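PDB 4OPE: Nrps/pks from Streptomyces albus, which is a ketosynthase domain of the oxazolomycin "AT-less" type I polyketide synthase, of the family that extends polyketide chains by decarboxylative condensation. Local coordinates for the interface of chains A and B. Numbering follows the deposited sequence. Chains: chain A/B, Nrps/pks.

The interface of chains A and B. Residues chain A 130-131, 133-134; chain B 130, 133-134.
The short 3-10 helix 132-134 of chain A, with the loop before it, meets the same segment of chain B, 3-10 helix 131-134, across a two-fold axis. The fold is that of the beta-ketoacyl synthases, a thiolase-like family whose ketosynthases typically work as dimers, so this two-fold contact is likely to be part of the ketosynthase dimer interface. A:Gln133 and B:Gln133 cross at about a right angle, amide tip to amide tip. A:Gln133 NE2 and B:Gln133 NE2 lie 3.2 Å apart, but neither N-H points at the other nitrogen, and the amide planes are turned 53° from each other. Each NE2 instead turns back to its own chain. A:Gln133 NE2 gives a hydrogen bond of 2.8 Å to the carbonyl A:Gly130 O, in the carbonyl plane. A:Gln133 CG lies between the backbone N and the carbonyl carbon (chi1 86°), and the extended chain beyond it carries the amide to the partner's amide. The carbonyl end, A:Gln133 OE1, reaches the partner through water: it is 2.7 Å from water 2, which B:Gly130 N also holds at 3.0 Å. Water 1 joins B:Gln133 OE1 to A:Gly130 N in the same way. A leucine at A:Gln133 would probably leave A:Gly130 O without this amide donor and break the water link to B:Gly130 N. Beside the amides, the methyl tips A:Leu134 CD2 and B:Leu134 CD2 touch at 4.0 Å. B:Leu134 CD2 also packs against the aliphatic A:Gln133 CG at 4.0 Å.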
# COMPACT_ATOMS: atom_id res chain seq x y z
N GLY A 130 7.19 2.53 10.63
CA GLY A 130 8.45 2.96 10.09
C GLY A 130 9.12 3.78 11.15
O GLY A 130 9.18 4.98 11.03
N HIS A 131 9.63 3.11 12.16
CA HIS A 131 10.23 3.75 13.28
C HIS A 131 11.68 4.09 13.17
O HIS A 131 12.13 4.96 13.90
CB HIS A 131 10.08 2.88 14.51
CG HIS A 131 8.67 2.81 15.00
ND1 HIS A 131 7.79 3.87 14.87
CD2 HIS A 131 7.98 1.81 15.57
CE1 HIS A 131 6.63 3.53 15.37
NE2 HIS A 131 6.71 2.28 15.80
N GLN A 133 13.12 5.81 11.09
CA GLN A 133 13.26 7.22 10.73
C GLN A 133 13.23 8.17 11.92
O GLN A 133 13.62 9.31 11.77
CB GLN A 133 12.20 7.65 9.73
CG GLN A 133 10.90 8.07 10.35
CD GLN A 133 9.78 8.13 9.34
OE1 GLN A 133 9.78 8.98 8.42
NE2 GLN A 133 8.79 7.26 9.52
N LEU A 134 12.77 7.73 13.08
CA LEU A 134 12.84 8.59 14.28
C LEU A 134 14.26 8.86 14.73
O LEU A 134 14.53 9.90 15.27
CB LEU A 134 12.13 7.96 15.45
CG LEU A 134 10.68 7.55 15.26
CD1 LEU A 134 10.22 6.99 16.62
CD2 LEU A 134 9.75 8.64 14.71
N GLY B 130 5.27 10.49 6.16
CA GLY B 130 4.60 10.55 7.44
C GLY B 130 5.41 11.30 8.47
O GLY B 130 5.78 10.75 9.47
N GLN B 133 4.88 12.52 12.74
CA GLN B 133 5.25 11.65 13.84
C GLN B 133 6.63 11.94 14.41
O GLN B 133 7.05 11.30 15.35
CB GLN B 133 5.19 10.18 13.38
CG GLN B 133 6.35 9.73 12.48
CD GLN B 133 6.19 8.30 12.01
OE1 GLN B 133 6.16 7.37 12.82
NE2 GLN B 133 6.00 8.12 10.71
N LEU B 134 7.36 12.85 13.80
CA LEU B 134 8.68 13.14 14.27
C LEU B 134 8.53 14.07 15.45
O LEU B 134 9.43 14.20 16.28
CB LEU B 134 9.53 13.78 13.17
CG LEU B 134 9.69 12.97 11.88
CD1 LEU B 134 10.43 13.76 10.81
CD2 LEU B 134 10.39 11.63 12.11
O HOH W 1 5.66 4.68 12.13
O HOH W 2 8.02 9.42 6.39